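Local coordinates for halogenase PltM (Pseudomonas fluorescens, PDB 6BZN), which is a flavin-dependent halogenase that acts on phenolic compounds and tolerates an unusual range of substrates and halides, at residues 475-480 / 492-497; 341-346 / 387-392. All coordinates share one frame; numbering follows the deposited sequence.

Interaction 2 lies about 11 Å from the centre of the chain; Gln341 of its first segment and Tyr326 share two of the FAD sites seen in another structure of PltM, although no FAD is bound here. The side chain of Thr343 is about 6 Å from that of Tyr326 and about 11 Å from that of Ala34, which lines a different FAD site. Interaction 1 sits about 25 Å from the chain centre, in the C-terminal helices and away from the known sites. The centres of the two contacts are 25 Å apart, their nearest atoms about 10 Å. Helix 383-406 relates them, carrying Cys389 and Leu390 of interaction 2 and touching Cys475 and Gln479 of segment 475-480.

Interaction 1 (475-480 / 492-497); sequences CQVMQQ and ANALHE
Leu495 splits its two methyl groups between Val477 and Met478, which makes it the pivot of this apolar contact between two helices. Its CD2 lies 4.0 Å from CG1 of Val477 and about as far from that residue's CB, while its CD1 approaches SD of Met478 at 3.8 Å. Although CB of Leu495 does not aim straight at segment 475-480, CG lies beside the backbone N (chi1 -65°), anti to the carbonyl carbon, and the branch beyond it carries the methyls across the gap. Val477 faces the partner more directly. Its CG1, anti to the backbone N at chi1 167°, points into the interface and meets CB of Ala494 at 4.0 Å in addition to the leucine, so one methyl touches two successive residues of the opposite helix. Met478 comes in from the flank: its chain bends at both chi2 and chi3, and its thioether sulfur lies against the leucine methyl, the two side chains crossing at about a right angle. The contact is thus made by carbon and sulfur alone, with spacings suited to ordinary van der Waals packing. The short helical segments run almost exactly antiparallel, at 173°, with their axes 9.9 Å apart. They belong to helices 465-483 and 488-502, consecutive in the chain, which form an antiparallel helical hairpin. Thr491 and Leu498 extend the seam against Val477, and helix 410-441 packs on its buried flank, where Trp416 touches Met478 and Leu412 and Val415 touch Leu495. Helix 383-406 lies against Cys475 and Gln479 of helix 465-483.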
# COMPACT_ATOMS: atom_id res chain seq x y z
N CYS A 475 17.25 -10.76 3.14
CA CYS A 475 16.15 -11.71 2.90
C CYS A 475 16.65 -13.16 2.87
O CYS A 475 15.98 -14.04 3.41
CB CYS A 475 15.40 -11.39 1.61
SG CYS A 475 14.44 -9.86 1.71
N GLN A 476 17.83 -13.38 2.27
CA GLN A 476 18.48 -14.71 2.28
C GLN A 476 18.73 -15.18 3.70
O GLN A 476 18.45 -16.34 4.02
CB GLN A 476 19.81 -14.71 1.50
CG GLN A 476 19.66 -14.62 -0.00
CD GLN A 476 20.95 -14.27 -0.75
OE1 GLN A 476 22.03 -14.16 -0.16
NE2 GLN A 476 20.82 -14.07 -2.07
N VAL A 477 19.23 -14.28 4.56
CA VAL A 477 19.45 -14.59 5.98
C VAL A 477 18.14 -15.00 6.64
O VAL A 477 18.10 -16.02 7.35
CB VAL A 477 20.10 -13.41 6.77
CG1 VAL A 477 20.02 -13.64 8.28
CG2 VAL A 477 21.55 -13.20 6.34
N MET A 478 17.07 -14.22 6.42
CA MET A 478 15.77 -14.53 7.02
C MET A 478 15.14 -15.83 6.52
O MET A 478 14.59 -16.58 7.32
CB MET A 478 14.78 -13.39 6.82
CG MET A 478 15.16 -12.10 7.53
SD MET A 478 15.47 -12.28 9.30
CE MET A 478 13.90 -12.89 9.89
N GLN A 479 15.21 -16.09 5.21
CA GLN A 479 14.63 -17.32 4.66
C GLN A 479 15.38 -18.56 5.18
O GLN A 479 14.76 -19.56 5.54
CB GLN A 479 14.56 -17.29 3.12
CG GLN A 479 13.56 -16.27 2.55
CD GLN A 479 12.09 -16.55 2.89
OE1 GLN A 479 11.72 -17.68 3.24
NE2 GLN A 479 11.25 -15.52 2.76
N GLN A 480 16.71 -18.47 5.24
CA GLN A 480 17.53 -19.55 5.79
C GLN A 480 17.23 -19.78 7.28
O GLN A 480 17.13 -20.93 7.73
CB GLN A 480 19.01 -19.24 5.59
CG GLN A 480 19.93 -20.38 5.96
CD GLN A 480 21.39 -19.95 5.97
OE1 GLN A 480 21.83 -19.28 6.91
NE2 GLN A 480 22.13 -20.30 4.93
N ALA A 492 19.74 -12.17 14.08
CA ALA A 492 19.83 -10.73 14.35
C ALA A 492 21.25 -10.22 14.14
O ALA A 492 21.47 -9.17 13.53
CB ALA A 492 19.37 -10.42 15.76
N ASN A 493 22.23 -10.99 14.62
CA ASN A 493 23.62 -10.57 14.46
C ASN A 493 24.09 -10.55 13.01
O ASN A 493 24.80 -9.64 12.60
CB ASN A 493 24.55 -11.45 15.28
CG ASN A 493 25.97 -10.92 15.27
OD1 ASN A 493 26.25 -9.89 15.88
ND2 ASN A 493 26.85 -11.57 14.52
N ALA A 494 23.70 -11.57 12.24
CA ALA A 494 23.99 -11.64 10.81
C ALA A 494 23.39 -10.44 10.07
O ALA A 494 24.07 -9.82 9.23
CB ALA A 494 23.48 -12.95 10.22
N LEU A 495 22.15 -10.07 10.41
CA LEU A 495 21.56 -8.86 9.85
C LEU A 495 22.34 -7.60 10.23
O LEU A 495 22.60 -6.75 9.39
CB LEU A 495 20.09 -8.70 10.25
CG LEU A 495 19.09 -9.73 9.75
CD1 LEU A 495 17.73 -9.47 10.38
CD2 LEU A 495 18.98 -9.73 8.23
N HIS A 496 22.70 -7.48 11.50
CA HIS A 496 23.44 -6.31 11.99
C HIS A 496 24.76 -6.13 11.23
O HIS A 496 25.09 -5.03 10.82
CB HIS A 496 23.69 -6.46 13.49
CG HIS A 496 24.21 -5.22 14.15
ND1 HIS A 496 25.01 -5.26 15.27
CD2 HIS A 496 24.05 -3.91 13.85
CE1 HIS A 496 25.30 -4.03 15.65
NE2 HIS A 496 24.73 -3.19 14.80
N GLU A 497 25.48 -7.22 11.00
CA GLU A 497 26.75 -7.15 10.26
C GLU A 497 26.54 -6.71 8.80
O GLU A 497 27.31 -5.90 8.27
CB GLU A 497 27.50 -8.48 10.35
CG GLU A 497 27.97 -8.84 11.77
CD GLU A 497 29.01 -7.87 12.33
OE1 GLU A 497 29.87 -7.42 11.55
OE2 GLU A 497 28.96 -7.54 13.54

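Interaction 2 (341-346 / 387-392); sequences QATGFI and RHCLNA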
# COMPACT_ATOMS: atom_id res chain seq x y z
N GLN A 341 -3.51 -3.72 -7.98
CA GLN A 341 -4.46 -4.54 -7.19
C GLN A 341 -5.06 -5.72 -7.98
O GLN A 341 -5.29 -6.79 -7.41
CB GLN A 341 -5.60 -3.71 -6.63
CG GLN A 341 -5.22 -2.76 -5.52
CD GLN A 341 -4.95 -3.47 -4.19
OE1 GLN A 341 -3.86 -3.34 -3.63
NE2 GLN A 341 -5.96 -4.17 -3.66
N ALA A 342 -5.33 -5.50 -9.26
CA ALA A 342 -5.81 -6.55 -10.14
C ALA A 342 -4.73 -7.59 -10.48
O ALA A 342 -5.06 -8.69 -10.90
CB ALA A 342 -6.39 -5.95 -11.40
N THR A 343 -3.45 -7.22 -10.31
CA THR A 343 -2.30 -8.05 -10.68
C THR A 343 -1.77 -8.88 -9.54
O THR A 343 -1.53 -10.09 -9.68
CB THR A 343 -1.15 -7.15 -11.18
OG1 THR A 343 -1.62 -6.34 -12.26
CG2 THR A 343 0.02 -7.95 -11.67
N GLY A 344 -1.53 -8.21 -8.41
CA GLY A 344 -0.95 -8.88 -7.27
C GLY A 344 -1.13 -8.12 -5.98
O GLY A 344 -1.22 -6.90 -5.99
N PHE A 345 -1.23 -8.86 -4.88
CA PHE A 345 -1.27 -8.26 -3.55
C PHE A 345 -0.57 -9.18 -2.57
O PHE A 345 -0.67 -10.38 -2.69
CB PHE A 345 -2.70 -8.05 -3.08
CG PHE A 345 -2.79 -7.26 -1.80
CD1 PHE A 345 -2.59 -5.89 -1.81
CD2 PHE A 345 -3.07 -7.89 -0.60
CE1 PHE A 345 -2.67 -5.15 -0.63
CE2 PHE A 345 -3.16 -7.16 0.58
CZ PHE A 345 -2.96 -5.78 0.56
N ILE A 346 0.12 -8.60 -1.58
CA ILE A 346 0.86 -9.41 -0.62
C ILE A 346 0.27 -9.30 0.78
O ILE A 346 -0.19 -10.30 1.34
CB ILE A 346 2.36 -9.05 -0.63
CG1 ILE A 346 2.97 -9.30 -2.03
CG2 ILE A 346 3.12 -9.83 0.43
CD1 ILE A 346 2.88 -10.72 -2.56
N ARG A 387 6.93 -4.83 -16.05
CA ARG A 387 8.19 -5.04 -15.35
C ARG A 387 8.16 -4.38 -13.97
O ARG A 387 8.49 -5.02 -12.98
CB ARG A 387 9.36 -4.52 -16.18
CG ARG A 387 10.70 -4.60 -15.47
CD ARG A 387 11.83 -4.29 -16.44
NE ARG A 387 13.11 -4.10 -15.75
CZ ARG A 387 13.92 -3.04 -15.85
NH1 ARG A 387 13.62 -1.99 -16.62
NH2 ARG A 387 15.06 -3.02 -15.17
N HIS A 388 7.76 -3.11 -13.89
CA HIS A 388 7.57 -2.46 -12.60
C HIS A 388 6.61 -3.25 -11.68
O HIS A 388 6.96 -3.58 -10.55
CB HIS A 388 7.08 -1.03 -12.74
CG HIS A 388 6.54 -0.49 -11.46
ND1 HIS A 388 5.19 -0.33 -11.22
CD2 HIS A 388 7.16 -0.20 -10.29
CE1 HIS A 388 5.01 0.10 -9.99
NE2 HIS A 388 6.19 0.17 -9.40
N CYS A 389 5.42 -3.59 -12.18
CA CYS A 389 4.39 -4.17 -11.30
C CYS A 389 4.78 -5.54 -10.78
O CYS A 389 4.67 -5.82 -9.57
CB CYS A 389 3.03 -4.23 -11.99
SG CYS A 389 1.74 -4.74 -10.82
N LEU A 390 5.26 -6.40 -11.68
CA LEU A 390 5.63 -7.76 -11.27
C LEU A 390 6.85 -7.74 -10.33
O LEU A 390 6.87 -8.47 -9.36
CB LEU A 390 5.88 -8.68 -12.47
CG LEU A 390 4.74 -8.89 -13.48
CD1 LEU A 390 4.94 -10.19 -14.26
CD2 LEU A 390 3.33 -8.81 -12.92
N ASN A 391 7.83 -6.88 -10.61
CA ASN A 391 8.98 -6.72 -9.70
C ASN A 391 8.54 -6.18 -8.34
O ASN A 391 9.07 -6.61 -7.31
CB ASN A 391 10.05 -5.78 -10.28
CG ASN A 391 10.82 -6.38 -11.43
OD1 ASN A 391 10.61 -7.52 -11.81
ND2 ASN A 391 11.74 -5.60 -12.00
N ALA A 392 7.61 -5.23 -8.34
CA ALA A 392 7.08 -4.66 -7.09
C ALA A 392 6.39 -5.70 -6.19
O ALA A 392 6.64 -5.75 -4.97
CB ALA A 392 6.14 -3.52 -7.40
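Thr343 meets Cys389 and Leu390 with its methyl group, and the two neighbours receive that methyl in different ways. CG2 of Thr343 stands 3.6 Å from CD2 of Leu390 and 3.7 Å from SG of Cys389, so a single carbon bears on both. Leu390 starts off obliquely and makes its contact through CD2 alone, its side chain running roughly perpendicular to that of the threonine. The CB of Cys389, by contrast, is directed toward segment 341-346, and with SG anti to the backbone N (chi1 -173°) the sulfur sits end-on to the fork of the threonine, beyond CB and between its two branches, 3.8 Å from CB of Thr343.

The threonine's two branches have separate tasks. CG2, anti to the backbone N, is turned to the apolar partners, whereas OG1 is hydrogen-bonded to the carbonyl O of Leu339 and to ND2 of Asn331. Those polar ties help to fix the rotation of the buried side chain and hence the direction in which its methyl projects.

Geometrically this is the end of a short helix, 340-343, packed against the flank of the long helix 383-406; Gly344 is the first residue to depart from helical backbone angles. The short helix follows strand 336-338, an outermost strand of the five-stranded parallel sheet. Gln341 and Tyr326 share two of the FAD sites seen in another structure of PltM, and the hydroxyl of Tyr326 here hydrogen-bonds to O of Gln341, making the arrangement part of the surroundings of those sites in this flavoprotein halogenase.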